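Local structure of protein URE2 (Lodderomyces elongisporus NRRL YB-4239, 4EXJ) at residues B[73-87]-B[154-166]. The protein is a Ure2-like member of the glutathione S-transferase superfamily whose activity has not been established, possibly a glutathione-dependent transferase or a transcription regulator. Residues are numbered along the deposited sequence; the frame is centred on the assembly and turned at random.
Sequences LYIADTYDKEHKFFY and DWFVGDKFTIVDI
Phe85 and Ile163 show how a linker docks onto the start of a helix. Ile163 N, in the first turn of helix 163-179, donates to Phe85 O at 2.8 Å, lying in the carbonyl plane. Thr162 and Asp165 form the capping box here: Val164 N bonds to Thr162 OG1, and Thr162 N to the anti lone pair of Asp165 OD2. Around this buried end the packing is apolar. With CG1 between backbone N and carbonyl carbon (chi1 58°), Ile163 sends CD1 to Leu73 CD2 and Phe86 CB, each 3.9 Å away. Phe85 CD1 meets the edge of the Phe161 ring, whose other contacts include a stack with Phe205. The Tyr87 ring is buried too, its CE2 packing 3.9 Å from Thr162 CG2 and 4.0 Å from Val157 CG1.

Toward Lys160 and Asp159 the contact is wetter. Lys160 NZ donates to His83 O at 3.1 Å and to a water lying near Phe86 O; another water bridges Lys84 O and Phe161 O. Asp159 N bonds only weakly to Tyr87 OH, and a third water links that hydroxyl to Asp159 OD1. Linker carbonyls thus supply the polar part of the hold, through a helix-start amide and an ammonium group, alongside the buried Phe85 and Tyr87 side chains.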
loop_
_atom_site.group_PDB
_atom_site.type_symbol
_atom_site.label_atom_id
_atom_site.label_comp_id
_atom_site.label_asym_id
_atom_site.label_seq_id
_atom_site.Cartn_x
_atom_site.Cartn_y
_atom_site.Cartn_z
ATOM N N LEU B 73 -0.291 -7.500 10.129
ATOM C CA LEU B 73 -1.587 -8.203 10.185
ATOM C C LEU B 73 -1.414 -9.684 10.513
ATOM O O LEU B 73 -2.170 -10.253 11.319
ATOM C CB LEU B 73 -2.359 -8.026 8.878
ATOM C CG LEU B 73 -2.946 -6.621 8.725
ATOM C CD1 LEU B 73 -3.248 -6.246 7.270
ATOM C CD2 LEU B 73 -4.225 -6.546 9.597
ATOM N N TYR B 74 -0.420 -10.299 9.896
ATOM C CA TYR B 74 -0.148 -11.715 10.115
ATOM C C TYR B 74 0.254 -11.988 11.554
ATOM O O TYR B 74 -0.245 -12.923 12.171
ATOM C CB TYR B 74 0.944 -12.212 9.180
ATOM C CG TYR B 74 1.310 -13.641 9.489
ATOM C CD1 TYR B 74 0.623 -14.687 8.885
ATOM C CD2 TYR B 74 2.301 -13.932 10.423
ATOM C CE1 TYR B 74 0.940 -16.017 9.186
ATOM C CE2 TYR B 74 2.627 -15.246 10.728
ATOM C CZ TYR B 74 1.942 -16.279 10.103
ATOM O OH TYR B 74 2.264 -17.586 10.421
ATOM N N ILE B 75 1.157 -11.169 12.095
ATOM C CA ILE B 75 1.619 -11.351 13.467
ATOM C C ILE B 75 0.491 -11.147 14.463
ATOM O O ILE B 75 0.333 -11.930 15.394
ATOM C CB ILE B 75 2.814 -10.436 13.799
ATOM C CG1 ILE B 75 4.053 -10.918 13.033
ATOM C CG2 ILE B 75 3.048 -10.413 15.313
ATOM C CD1 ILE B 75 5.220 -9.915 12.984
ATOM N N ALA B 76 -0.324 -10.123 14.241
ATOM C CA ALA B 76 -1.479 -9.910 15.097
ATOM C C ALA B 76 -2.426 -11.111 15.053
ATOM O O ALA B 76 -2.829 -11.624 16.095
ATOM C CB ALA B 76 -2.198 -8.629 14.732
ATOM N N ASP B 77 -2.773 -11.557 13.856
ATOM C CA ASP B 77 -3.727 -12.657 13.731
ATOM C C ASP B 77 -3.173 -13.906 14.399
ATOM O O ASP B 77 -3.898 -14.646 15.071
ATOM C CB ASP B 77 -4.018 -12.968 12.264
ATOM C CG ASP B 77 -5.111 -14.001 12.097
ATOM O OD1 ASP B 77 -6.287 -13.653 12.321
ATOM O OD2 ASP B 77 -4.796 -15.152 11.737
ATOM N N THR B 78 -1.878 -14.127 14.216
ATOM C CA THR B 78 -1.261 -15.372 14.635
ATOM C C THR B 78 -0.925 -15.397 16.129
ATOM O O THR B 78 -1.167 -16.405 16.788
ATOM C CB THR B 78 -0.021 -15.661 13.770
ATOM O OG1 THR B 78 -0.408 -15.683 12.391
ATOM C CG2 THR B 78 0.629 -16.988 14.146
ATOM N N TYR B 79 -0.418 -14.284 16.664
ATOM C CA TYR B 79 0.141 -14.235 18.027
ATOM C C TYR B 79 -0.572 -13.329 19.028
ATOM O O TYR B 79 -0.355 -13.435 20.239
ATOM C CB TYR B 79 1.621 -13.851 17.974
ATOM C CG TYR B 79 2.456 -14.813 17.178
ATOM C CD1 TYR B 79 2.787 -16.069 17.687
ATOM C CD2 TYR B 79 2.925 -14.469 15.918
ATOM C CE1 TYR B 79 3.563 -16.953 16.951
ATOM C CE2 TYR B 79 3.694 -15.344 15.182
ATOM C CZ TYR B 79 4.005 -16.582 15.699
ATOM O OH TYR B 79 4.771 -17.436 14.947
ATOM N N ASP B 80 -1.398 -12.410 18.549
ATOM C CA ASP B 80 -2.103 -11.527 19.469
ATOM C C ASP B 80 -3.434 -12.183 19.845
ATOM O O ASP B 80 -4.502 -11.782 19.381
ATOM C CB ASP B 80 -2.312 -10.150 18.844
ATOM C CG ASP B 80 -2.827 -9.133 19.831
ATOM O OD1 ASP B 80 -3.062 -9.494 21.012
ATOM O OD2 ASP B 80 -3.007 -7.963 19.427
ATOM N N LYS B 81 -3.351 -13.203 20.692
ATOM C CA LYS B 81 -4.530 -13.981 21.074
ATOM C C LYS B 81 -5.574 -13.195 21.872
ATOM O O LYS B 81 -6.766 -13.504 21.793
ATOM C CB LYS B 81 -4.094 -15.216 21.858
ATOM C CG LYS B 81 -3.149 -16.096 21.086
ATOM C CD LYS B 81 -3.823 -16.588 19.822
ATOM C CE LYS B 81 -3.015 -17.687 19.175
ATOM N NZ LYS B 81 -3.678 -18.148 17.929
ATOM N N GLU B 82 -5.150 -12.196 22.653
ATOM C CA GLU B 82 -6.101 -11.361 23.390
ATOM C C GLU B 82 -6.614 -10.173 22.572
ATOM O O GLU B 82 -7.382 -9.362 23.072
ATOM C CB GLU B 82 -5.476 -10.829 24.687
ATOM C CG GLU B 82 -4.975 -11.912 25.641
ATOM C CD GLU B 82 -6.102 -12.647 26.350
ATOM O OE1 GLU B 82 -7.279 -12.293 26.128
ATOM O OE2 GLU B 82 -5.807 -13.578 27.131
ATOM N N HIS B 83 -6.174 -10.068 21.319
ATOM C CA HIS B 83 -6.478 -8.891 20.498
ATOM C C HIS B 83 -6.131 -7.623 21.248
ATOM O O HIS B 83 -6.943 -6.685 21.338
ATOM C CB HIS B 83 -7.955 -8.879 20.097
ATOM C CG HIS B 83 -8.352 -10.047 19.251
ATOM N ND1 HIS B 83 -9.390 -9.993 18.348
ATOM C CD2 HIS B 83 -7.839 -11.296 19.158
ATOM C CE1 HIS B 83 -9.504 -11.161 17.740
ATOM N NE2 HIS B 83 -8.574 -11.969 18.212
ATOM N N LYS B 84 -4.929 -7.578 21.810
ATOM C CA LYS B 84 -4.498 -6.354 22.481
ATOM C C LYS B 84 -4.242 -5.207 21.486
ATOM O O LYS B 84 -4.528 -4.037 21.775
ATOM C CB LYS B 84 -3.234 -6.612 23.308
ATOM C CG LYS B 84 -2.674 -5.379 24.008
ATOM C CD LYS B 84 -1.530 -5.766 24.939
ATOM C CE LYS B 84 -0.996 -4.549 25.695
ATOM N NZ LYS B 84 0.153 -4.911 26.559
ATOM N N PHE B 85 -3.732 -5.561 20.313
ATOM C CA PHE B 85 -3.213 -4.567 19.364
ATOM C C PHE B 85 -3.938 -4.522 18.036
ATOM O O PHE B 85 -3.470 -3.878 17.094
ATOM C CB PHE B 85 -1.718 -4.801 19.113
ATOM C CG PHE B 85 -0.866 -4.637 20.349
ATOM C CD1 PHE B 85 -0.750 -3.395 20.961
ATOM C CD2 PHE B 85 -0.188 -5.725 20.892
ATOM C CE1 PHE B 85 0.035 -3.223 22.100
ATOM C CE2 PHE B 85 0.591 -5.573 22.047
ATOM C CZ PHE B 85 0.700 -4.311 22.649
ATOM N N PHE B 86 -5.083 -5.185 17.933
ATOM C CA PHE B 86 -5.822 -5.103 16.683
ATOM C C PHE B 86 -7.250 -5.500 16.891
ATOM O O PHE B 86 -7.604 -6.049 17.942
ATOM C CB PHE B 86 -5.184 -5.980 15.588
ATOM C CG PHE B 86 -5.570 -7.449 15.644
ATOM C CD1 PHE B 86 -5.192 -8.252 16.721
ATOM C CD2 PHE B 86 -6.285 -8.028 14.607
ATOM C CE1 PHE B 86 -5.525 -9.608 16.750
ATOM C CE2 PHE B 86 -6.632 -9.382 14.640
ATOM C CZ PHE B 86 -6.251 -10.166 15.716
ATOM N N TYR B 87 -8.052 -5.211 15.874
ATOM C CA TYR B 87 -9.460 -5.588 15.857
ATOM C C TYR B 87 -9.705 -6.643 14.773
ATOM O O TYR B 87 -9.223 -6.527 13.650
ATOM C CB TYR B 87 -10.302 -4.352 15.614
ATOM C CG TYR B 87 -10.248 -3.339 16.726
ATOM C CD1 TYR B 87 -11.031 -3.490 17.867
ATOM C CD2 TYR B 87 -9.403 -2.227 16.651
ATOM C CE1 TYR B 87 -10.983 -2.567 18.897
ATOM C CE2 TYR B 87 -9.359 -1.294 17.680
ATOM C CZ TYR B 87 -10.150 -1.472 18.799
ATOM O OH TYR B 87 -10.111 -0.550 19.820
ATOM N N ASP B 154 -7.280 9.985 20.586
ATOM C CA ASP B 154 -5.938 9.709 21.085
ATOM C C ASP B 154 -5.180 8.819 20.117
ATOM O O ASP B 154 -3.963 8.956 19.960
ATOM C CB ASP B 154 -6.009 9.014 22.432
ATOM C CG ASP B 154 -6.235 9.990 23.568
ATOM O OD1 ASP B 154 -6.264 11.209 23.302
ATOM O OD2 ASP B 154 -6.364 9.527 24.714
ATOM N N TRP B 155 -5.907 7.899 19.503
ATOM C CA TRP B 155 -5.295 6.876 18.643
ATOM C C TRP B 155 -5.976 6.808 17.284
ATOM O O TRP B 155 -7.073 7.346 17.092
ATOM C CB TRP B 155 -5.369 5.517 19.312
ATOM C CG TRP B 155 -4.806 5.497 20.701
ATOM C CD1 TRP B 155 -5.520 5.378 21.877
ATOM C CD2 TRP B 155 -3.432 5.615 21.077
ATOM N NE1 TRP B 155 -4.658 5.382 22.954
ATOM C CE2 TRP B 155 -3.374 5.541 22.492
ATOM C CE3 TRP B 155 -2.239 5.772 20.360
ATOM C CZ2 TRP B 155 -2.169 5.619 23.194
ATOM C CZ3 TRP B 155 -1.050 5.856 21.065
ATOM C CH2 TRP B 155 -1.021 5.771 22.464
ATOM N N PHE B 156 -5.326 6.143 16.321
ATOM C CA PHE B 156 -5.878 6.123 14.974
ATOM C C PHE B 156 -7.179 5.353 14.857
ATOM O O PHE B 156 -8.071 5.784 14.126
ATOM C CB PHE B 156 -4.857 5.578 13.962
ATOM C CG PHE B 156 -3.992 6.659 13.359
ATOM C CD1 PHE B 156 -4.480 7.491 12.365
ATOM C CD2 PHE B 156 -2.708 6.873 13.843
ATOM C CE1 PHE B 156 -3.678 8.500 11.812
ATOM C CE2 PHE B 156 -1.914 7.891 13.317
ATOM C CZ PHE B 156 -2.398 8.701 12.308
ATOM N N VAL B 157 -7.275 4.247 15.583
ATOM C CA VAL B 157 -8.421 3.349 15.467
ATOM C C VAL B 157 -8.911 2.948 16.849
ATOM O O VAL B 157 -8.138 2.495 17.694
ATOM C CB VAL B 157 -8.066 2.063 14.660
ATOM C CG1 VAL B 157 -9.281 1.147 14.533
ATOM C CG2 VAL B 157 -7.526 2.432 13.254
ATOM N N GLY B 158 -10.209 3.095 17.074
ATOM C CA GLY B 158 -10.767 2.622 18.335
ATOM C C GLY B 158 -10.255 3.449 19.496
ATOM O O GLY B 158 -10.018 4.641 19.349
ATOM N N ASP B 159 -10.108 2.821 20.656
ATOM C CA ASP B 159 -9.778 3.586 21.851
ATOM C C ASP B 159 -8.450 3.195 22.473
ATOM O O ASP B 159 -8.241 3.388 23.670
ATOM C CB ASP B 159 -10.919 3.485 22.882
ATOM C CG ASP B 159 -11.175 2.060 23.358
ATOM O OD1 ASP B 159 -10.509 1.109 22.892
ATOM O OD2 ASP B 159 -12.062 1.896 24.228
ATOM N N LYS B 160 -7.531 2.670 21.668
ATOM C CA LYS B 160 -6.282 2.198 22.221
ATOM C C LYS B 160 -5.212 2.140 21.135
ATOM O O LYS B 160 -5.520 2.183 19.932
ATOM C CB LYS B 160 -6.450 0.812 22.820
ATOM C CG LYS B 160 -6.748 -0.254 21.790
ATOM C CD LYS B 160 -7.036 -1.588 22.446
ATOM C CE LYS B 160 -7.521 -2.609 21.443
ATOM N NZ LYS B 160 -7.957 -3.845 22.147
ATOM N N PHE B 161 -3.971 2.062 21.596
ATOM C CA PHE B 161 -2.807 1.832 20.737
ATOM C C PHE B 161 -2.963 0.515 19.963
ATOM O O PHE B 161 -3.186 -0.545 20.555
ATOM C CB PHE B 161 -1.572 1.778 21.645
ATOM C CG PHE B 161 -0.256 1.552 20.936
ATOM C CD1 PHE B 161 0.184 0.270 20.641
ATOM C CD2 PHE B 161 0.583 2.628 20.667
ATOM C CE1 PHE B 161 1.421 0.077 20.039
ATOM C CE2 PHE B 161 1.819 2.432 20.068
ATOM C CZ PHE B 161 2.235 1.170 19.766
ATOM N N THR B 162 -2.841 0.579 18.628
ATOM C CA THR B 162 -2.947 -0.617 17.797
ATOM C C THR B 162 -1.847 -0.722 16.730
ATOM O O THR B 162 -0.938 0.118 16.636
ATOM C CB THR B 162 -4.279 -0.659 17.005
ATOM O OG1 THR B 162 -4.316 0.402 16.037
ATOM C CG2 THR B 162 -5.486 -0.570 17.945
ATOM N N ILE B 163 -1.930 -1.780 15.941
ATOM C CA ILE B 163 -0.995 -1.959 14.830
ATOM C C ILE B 163 -1.004 -0.766 13.872
ATOM O O ILE B 163 -0.010 -0.527 13.192
ATOM C CB ILE B 163 -1.216 -3.296 14.048
ATOM C CG1 ILE B 163 -2.648 -3.381 13.481
ATOM C CG2 ILE B 163 -0.818 -4.527 14.929
ATOM C CD1 ILE B 163 -2.933 -4.656 12.724
ATOM N N VAL B 164 -2.107 -0.019 13.788
ATOM C CA VAL B 164 -2.107 1.166 12.925
ATOM C C VAL B 164 -1.191 2.244 13.522
ATOM O O VAL B 164 -0.392 2.895 12.816
ATOM C CB VAL B 164 -3.519 1.711 12.722
ATOM C CG1 VAL B 164 -3.472 3.061 12.000
ATOM C CG2 VAL B 164 -4.361 0.704 11.926
ATOM N N ASP B 165 -1.280 2.425 14.837
ATOM C CA ASP B 165 -0.346 3.334 15.491
ATOM C C ASP B 165 1.097 2.876 15.347
ATOM O O ASP B 165 1.973 3.713 15.187
ATOM C CB ASP B 165 -0.687 3.535 16.968
ATOM C CG ASP B 165 -2.122 3.995 17.159
ATOM O OD1 ASP B 165 -2.444 5.160 16.809
ATOM O OD2 ASP B 165 -2.926 3.151 17.608
ATOM N N ILE B 166 1.346 1.568 15.421
ATOM C CA ILE B 166 2.702 1.070 15.187
ATOM C C ILE B 166 3.156 1.448 13.770
ATOM O O ILE B 166 4.269 1.972 13.593
ATOM C CB ILE B 166 2.793 -0.443 15.368
ATOM C CG1 ILE B 166 2.500 -0.832 16.828
ATOM C CG2 ILE B 166 4.157 -0.975 14.953
ATOM C CD1 ILE B 166 2.372 -2.338 17.029
HETATM O O HOH W 1 -3.202 -1.837 23.030
HETATM O O HOH W 2 -9.108 -5.258 19.931
HETATM O O HOH W 3 -11.205 -1.289 22.490
#